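Long-range contact in putative cytoplasmic protein (Salmonella typhimurium LT2, PDB 2Q02), which is of unknown function but binds zinc in a xylose isomerase-like TIM barrel and may act as an isomerase: residues 2-15 with 234-247. Numbering follows the deposited sequence.
With ZN (zinc ion), chain E.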
loop_
_atom_site.group_PDB
_atom_site.type_symbol
_atom_site.label_atom_id
_atom_site.label_comp_id
_atom_site.label_asym_id
_atom_site.label_seq_id
_atom_site.Cartn_x
_atom_site.Cartn_y
_atom_site.Cartn_z
HETATM N N MSE A 2 -12.712 -18.800 -4.534
HETATM C CA MSE A 2 -12.095 -18.285 -3.311
HETATM C C MSE A 2 -13.120 -17.579 -2.435
HETATM O O MSE A 2 -13.952 -16.790 -2.918
HETATM C CB MSE A 2 -10.949 -17.324 -3.617
HETATM C CG MSE A 2 -9.718 -17.993 -4.254
HETATM SE SE MSE A 2 -8.188 -16.766 -4.302
HETATM C CE MSE A 2 -8.709 -15.581 -5.634
ATOM N N ASN A 3 -13.030 -17.855 -1.135
ATOM C CA ASN A 3 -13.915 -17.259 -0.156
ATOM C C ASN A 3 -13.089 -16.264 0.648
ATOM O O ASN A 3 -12.423 -16.625 1.624
ATOM C CB ASN A 3 -14.582 -18.334 0.733
ATOM C CG ASN A 3 -15.629 -17.731 1.690
ATOM O OD1 ASN A 3 -16.716 -17.289 1.262
ATOM N ND2 ASN A 3 -15.287 -17.683 2.986
ATOM N N ILE A 4 -13.114 -15.017 0.185
ATOM C CA ILE A 4 -12.487 -13.907 0.870
ATOM C C ILE A 4 -13.593 -13.022 1.434
ATOM O O ILE A 4 -14.427 -12.491 0.692
ATOM C CB ILE A 4 -11.571 -13.117 -0.101
ATOM C CG1 ILE A 4 -10.451 -14.026 -0.635
ATOM C CG2 ILE A 4 -10.961 -11.901 0.598
ATOM C CD1 ILE A 4 -9.734 -13.492 -1.908
ATOM N N GLU A 5 -13.595 -12.858 2.752
ATOM C CA GLU A 5 -14.599 -12.038 3.420
ATOM C C GLU A 5 -14.539 -10.577 2.913
ATOM O O GLU A 5 -13.450 -9.968 2.838
ATOM C CB GLU A 5 -14.381 -12.113 4.935
ATOM C CG GLU A 5 -15.637 -11.847 5.766
ATOM C CD GLU A 5 -15.427 -12.139 7.266
ATOM O OE1 GLU A 5 -14.372 -12.722 7.631
ATOM O OE2 GLU A 5 -16.321 -11.783 8.079
ATOM N N LYS A 6 -15.696 -10.030 2.530
ATOM C CA LYS A 6 -15.766 -8.675 1.926
ATOM C C LYS A 6 -15.115 -7.609 2.842
ATOM O O LYS A 6 -14.461 -6.666 2.373
ATOM C CB LYS A 6 -17.217 -8.290 1.584
ATOM N N THR A 7 -15.326 -7.790 4.148
ATOM C CA THR A 7 -14.670 -7.049 5.246
ATOM C C THR A 7 -13.172 -6.793 5.051
ATOM O O THR A 7 -12.653 -5.755 5.486
ATOM C CB THR A 7 -14.831 -7.931 6.574
ATOM O OG1 THR A 7 -16.167 -7.818 7.054
ATOM C CG2 THR A 7 -13.838 -7.589 7.736
ATOM N N ARG A 8 -12.484 -7.786 4.470
ATOM C CA ARG A 8 -11.028 -7.768 4.288
ATOM C C ARG A 8 -10.557 -6.863 3.154
ATOM O O ARG A 8 -9.357 -6.727 2.967
ATOM C CB ARG A 8 -10.482 -9.178 3.998
ATOM C CG ARG A 8 -10.582 -10.141 5.157
ATOM C CD ARG A 8 -10.180 -11.553 4.744
ATOM N NE ARG A 8 -8.788 -11.603 4.309
ATOM C CZ ARG A 8 -8.212 -12.647 3.705
ATOM N NH1 ARG A 8 -8.888 -13.754 3.457
ATOM N NH2 ARG A 8 -6.945 -12.576 3.321
ATOM N N PHE A 9 -11.466 -6.280 2.378
ATOM C CA PHE A 9 -11.053 -5.387 1.286
ATOM C C PHE A 9 -10.946 -3.943 1.757
ATOM O O PHE A 9 -11.710 -3.493 2.613
ATOM C CB PHE A 9 -11.976 -5.523 0.066
ATOM C CG PHE A 9 -11.786 -6.810 -0.689
ATOM C CD1 PHE A 9 -10.583 -7.073 -1.348
ATOM C CD2 PHE A 9 -12.804 -7.758 -0.754
ATOM C CE1 PHE A 9 -10.370 -8.261 -2.034
ATOM C CE2 PHE A 9 -12.610 -8.968 -1.468
ATOM C CZ PHE A 9 -11.380 -9.215 -2.105
ATOM N N CYS A 10 -9.971 -3.225 1.194
ATOM C CA CYS A 10 -9.670 -1.822 1.574
ATOM C C CYS A 10 -9.549 -0.992 0.308
ATOM O O CYS A 10 -9.002 -1.442 -0.696
ATOM C CB CYS A 10 -8.341 -1.764 2.354
ATOM S SG CYS A 10 -7.764 -0.127 2.904
ATOM N N ILE A 11 -10.077 0.217 0.334
ATOM C CA ILE A 11 -9.972 1.068 -0.831
ATOM C C ILE A 11 -8.936 2.149 -0.562
ATOM O O ILE A 11 -9.103 2.995 0.327
ATOM C CB ILE A 11 -11.324 1.690 -1.226
ATOM C CG1 ILE A 11 -12.457 0.636 -1.192
ATOM C CG2 ILE A 11 -11.212 2.365 -2.603
ATOM C CD1 ILE A 11 -12.225 -0.590 -2.055
ATOM N N ASN A 12 -7.864 2.108 -1.342
ATOM C CA ASN A 12 -6.852 3.143 -1.299
ATOM C C ASN A 12 -7.377 4.415 -2.024
ATOM O O ASN A 12 -7.995 4.337 -3.106
ATOM C CB ASN A 12 -5.544 2.614 -1.916
ATOM C CG ASN A 12 -4.359 3.522 -1.657
ATOM O OD1 ASN A 12 -4.392 4.696 -2.021
ATOM N ND2 ASN A 12 -3.295 2.979 -1.045
ATOM N N ARG A 13 -7.117 5.580 -1.424
ATOM C CA ARG A 13 -7.616 6.843 -1.967
ATOM C C ARG A 13 -7.033 7.242 -3.331
ATOM O O ARG A 13 -7.573 8.144 -3.972
ATOM C CB ARG A 13 -7.423 7.994 -0.975
ATOM C CG ARG A 13 -8.236 9.222 -1.342
ATOM C CD ARG A 13 -7.970 10.425 -0.445
ATOM N NE ARG A 13 -8.767 11.592 -0.871
ATOM C CZ ARG A 13 -8.419 12.864 -0.695
ATOM N NH1 ARG A 13 -7.285 13.174 -0.084
ATOM N NH2 ARG A 13 -9.213 13.833 -1.128
ATOM N N LYS A 14 -5.951 6.590 -3.783
ATOM C CA LYS A 14 -5.394 6.894 -5.116
ATOM C C LYS A 14 -6.379 6.629 -6.254
ATOM O O LYS A 14 -6.223 7.193 -7.332
ATOM C CB LYS A 14 -4.093 6.125 -5.382
ATOM C CG LYS A 14 -3.152 6.813 -6.413
ATOM C CD LYS A 14 -2.250 7.853 -5.756
ATOM C CE LYS A 14 -1.526 8.720 -6.782
ATOM N NZ LYS A 14 -1.355 10.178 -6.391
ATOM N N ILE A 15 -7.375 5.765 -6.013
ATOM C CA ILE A 15 -8.413 5.438 -7.009
ATOM C C ILE A 15 -9.367 6.612 -7.301
ATOM O O ILE A 15 -10.035 6.634 -8.330
ATOM C CB ILE A 15 -9.220 4.166 -6.571
ATOM C CG1 ILE A 15 -9.939 3.519 -7.746
ATOM C CG2 ILE A 15 -10.207 4.472 -5.441
ATOM C CD1 ILE A 15 -10.441 2.117 -7.434
ATOM N N GLU A 234 -3.725 -16.884 -0.149
ATOM C CA GLU A 234 -4.823 -17.590 0.504
ATOM C C GLU A 234 -4.461 -19.033 0.862
ATOM O O GLU A 234 -4.790 -19.511 1.958
ATOM C CB GLU A 234 -6.085 -17.580 -0.366
ATOM C CG GLU A 234 -6.813 -16.241 -0.429
ATOM C CD GLU A 234 -7.014 -15.603 0.936
ATOM O OE1 GLU A 234 -7.891 -16.065 1.707
ATOM O OE2 GLU A 234 -6.290 -14.625 1.217
ATOM N N ASN A 235 -3.791 -19.715 -0.065
ATOM C CA ASN A 235 -3.400 -21.101 0.148
ATOM C C ASN A 235 -2.306 -21.224 1.207
ATOM O O ASN A 235 -2.301 -22.192 1.977
ATOM C CB ASN A 235 -2.992 -21.754 -1.170
ATOM C CG ASN A 235 -4.189 -22.000 -2.086
ATOM O OD1 ASN A 235 -5.237 -22.479 -1.649
ATOM N ND2 ASN A 235 -4.040 -21.665 -3.352
HETATM N N MSE A 236 -1.418 -20.223 1.277
HETATM C CA MSE A 236 -0.353 -20.189 2.287
HETATM C C MSE A 236 -0.801 -19.584 3.629
HETATM O O MSE A 236 0.004 -19.467 4.561
HETATM C CB MSE A 236 0.847 -19.430 1.759
HETATM C CG MSE A 236 1.558 -20.044 0.549
HETATM SE SE MSE A 236 2.878 -18.695 -0.115
HETATM C CE MSE A 236 3.986 -18.526 1.482
ATOM N N GLY A 237 -2.076 -19.201 3.716
ATOM C CA GLY A 237 -2.727 -18.886 4.989
ATOM C C GLY A 237 -2.920 -17.412 5.301
ATOM O O GLY A 237 -3.213 -17.067 6.433
ATOM N N TYR A 238 -2.774 -16.533 4.313
ATOM C CA TYR A 238 -2.951 -15.092 4.555
ATOM C C TYR A 238 -4.410 -14.764 4.849
ATOM O O TYR A 238 -5.272 -15.054 4.020
ATOM C CB TYR A 238 -2.494 -14.271 3.343
ATOM C CG TYR A 238 -2.581 -12.765 3.517
ATOM C CD1 TYR A 238 -1.712 -12.090 4.363
ATOM C CD2 TYR A 238 -3.500 -12.010 2.799
ATOM C CE1 TYR A 238 -1.763 -10.680 4.504
ATOM C CE2 TYR A 238 -3.559 -10.608 2.925
ATOM C CZ TYR A 238 -2.695 -9.951 3.781
ATOM O OH TYR A 238 -2.765 -8.581 3.925
ATOM N N ARG A 239 -4.660 -14.137 6.002
ATOM C CA ARG A 239 -5.987 -13.655 6.396
ATOM C C ARG A 239 -6.034 -12.135 6.538
ATOM O O ARG A 239 -6.948 -11.609 7.174
ATOM C CB ARG A 239 -6.388 -14.276 7.744
ATOM C CG ARG A 239 -6.553 -15.777 7.715
ATOM C CD ARG A 239 -7.814 -16.181 6.941
ATOM N NE ARG A 239 -7.732 -17.570 6.491
ATOM C CZ ARG A 239 -7.337 -17.974 5.278
ATOM N NH1 ARG A 239 -6.993 -17.101 4.335
ATOM N NH2 ARG A 239 -7.301 -19.280 5.001
ATOM N N GLY A 240 -5.060 -11.435 5.949
ATOM C CA GLY A 240 -4.929 -9.992 6.111
ATOM C C GLY A 240 -5.700 -9.216 5.071
ATOM O O GLY A 240 -6.523 -9.762 4.378
ATOM N N ILE A 241 -5.412 -7.934 4.956
ATOM C CA ILE A 241 -6.210 -7.025 4.142
ATOM C C ILE A 241 -5.681 -6.940 2.695
ATOM O O ILE A 241 -4.459 -6.903 2.445
ATOM C CB ILE A 241 -6.238 -5.607 4.784
ATOM C CG1 ILE A 241 -6.922 -5.671 6.168
ATOM C CG2 ILE A 241 -6.937 -4.606 3.873
ATOM C CD1 ILE A 241 -6.775 -4.414 7.019
ATOM N N TYR A 242 -6.618 -6.933 1.751
ATOM C CA TYR A 242 -6.337 -6.624 0.369
ATOM C C TYR A 242 -6.881 -5.222 0.102
ATOM O O TYR A 242 -8.073 -4.946 0.292
ATOM C CB TYR A 242 -7.021 -7.643 -0.546
ATOM C CG TYR A 242 -6.458 -9.054 -0.457
ATOM C CD1 TYR A 242 -5.224 -9.364 -1.032
ATOM C CD2 TYR A 242 -7.173 -10.087 0.180
ATOM C CE1 TYR A 242 -4.703 -10.633 -0.966
ATOM C CE2 TYR A 242 -6.656 -11.386 0.247
ATOM C CZ TYR A 242 -5.411 -11.637 -0.329
ATOM O OH TYR A 242 -4.863 -12.891 -0.296
ATOM N N ALA A 243 -5.988 -4.345 -0.343
ATOM C CA ALA A 243 -6.293 -2.943 -0.628
ATOM C C ALA A 243 -6.015 -2.692 -2.080
ATOM O O ALA A 243 -4.950 -3.052 -2.558
ATOM C CB ALA A 243 -5.423 -2.013 0.221
ATOM N N PHE A 244 -6.970 -2.057 -2.762
ATOM C CA PHE A 244 -6.867 -1.737 -4.177
ATOM C C PHE A 244 -6.158 -0.392 -4.338
ATOM O O PHE A 244 -6.595 0.603 -3.754
ATOM C CB PHE A 244 -8.262 -1.715 -4.827
ATOM C CG PHE A 244 -8.875 -3.085 -4.973
ATOM C CD1 PHE A 244 -8.398 -3.974 -5.929
ATOM C CD2 PHE A 244 -9.915 -3.497 -4.142
ATOM C CE1 PHE A 244 -8.950 -5.252 -6.058
ATOM C CE2 PHE A 244 -10.496 -4.774 -4.280
ATOM C CZ PHE A 244 -10.005 -5.652 -5.231
ATOM N N GLU A 245 -5.052 -0.387 -5.100
ATOM C CA GLU A 245 -4.179 0.795 -5.247
ATOM C C GLU A 245 -3.761 1.027 -6.722
ATOM O O GLU A 245 -2.619 0.809 -7.102
ATOM C CB GLU A 245 -2.944 0.700 -4.318
ATOM C CG GLU A 245 -2.063 1.975 -4.299
ATOM C CD GLU A 245 -0.669 1.764 -3.704
ATOM O OE1 GLU A 245 -0.035 0.723 -3.974
ATOM O OE2 GLU A 245 -0.175 2.651 -2.978
ATOM N N PRO A 246 -4.698 1.461 -7.559
ATOM C CA PRO A 246 -4.322 1.935 -8.880
ATOM C C PRO A 246 -3.654 3.331 -8.858
ATOM O O PRO A 246 -3.854 4.098 -7.908
ATOM C CB PRO A 246 -5.663 1.979 -9.603
ATOM C CG PRO A 246 -6.621 2.289 -8.554
ATOM C CD PRO A 246 -6.153 1.535 -7.353
ATOM N N PHE A 247 -2.869 3.639 -9.900
ATOM C CA PHE A 247 -2.129 4.927 -10.024
ATOM C C PHE A 247 -2.353 5.712 -11.335
ATOM O O PHE A 247 -2.025 6.904 -11.412
ATOM C CB PHE A 247 -0.627 4.665 -9.940
ATOM C CG PHE A 247 -0.091 4.645 -8.569
ATOM C CD1 PHE A 247 0.325 5.821 -7.964
ATOM C CD2 PHE A 247 0.043 3.441 -7.884
ATOM C CE1 PHE A 247 0.838 5.815 -6.673
ATOM C CE2 PHE A 247 0.569 3.411 -6.602
ATOM C CZ PHE A 247 0.970 4.607 -5.992
HETATM ZN ZN ZN E . 1.653 -0.164 -3.011
#
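Arg8 runs alongside the loop 239-240, and each part of its side chain has a neighbour. CB and CG pass loosely by Gly240 O, and CD by Arg239 O. A bend at chi3 (62°) then turns the guanidinium so that Gly240 O, lying in its plane, is gripped side-on by NE at 2.9 Å and by NH2; Arg239 C sits over one face, near CZ. The far edge meets Glu234 end-on: NH1 reaches OE1 at 3.1 Å in a nearly straight bond (165°), and NH2 reaches OE2, both on the syn side of the carboxylate. Arginine suits the place because its flat group can serve a carbonyl side-on and a carboxylate end-on at once. Glu234 OE2 also accepts from Tyr242 OH, 2.7 Å away on its anti side, while OE1 is shared with Arg239; the Glu234 carboxylate probably offsets the closeness of the two guanidinium groups.

From here the chains continue as parallel strands 9-12 and 242-244, the first and last of the eight-stranded TIM barrel, whose pairing closes the cylinder. Phe9, Tyr242 and Phe244 share the face turned to the surrounding helices, where Tyr242 packs on Val230 and Leu233 of helix 226-235; the Phe9 and Phe244 rings are nearly parallel (21°) but slid apart. On the other face small residues suit the interior: Cys10 CB rests 3.6 Å from Ala243 CB.

At the C-terminal end, Asn12 and Glu245 lie side by side. Asn12 OD1 accepts from Lys14 N, an Asx turn, and from Arg39, which also salt-bridges Glu245 OE2. Glu245 OE1 binds the zinc ion at 2.1 Å, with Glu139, Asp170 and His197 completing the protein ligands. Beyond it, Lys14 lays CG over the Phe247 ring face in a CH-pi contact.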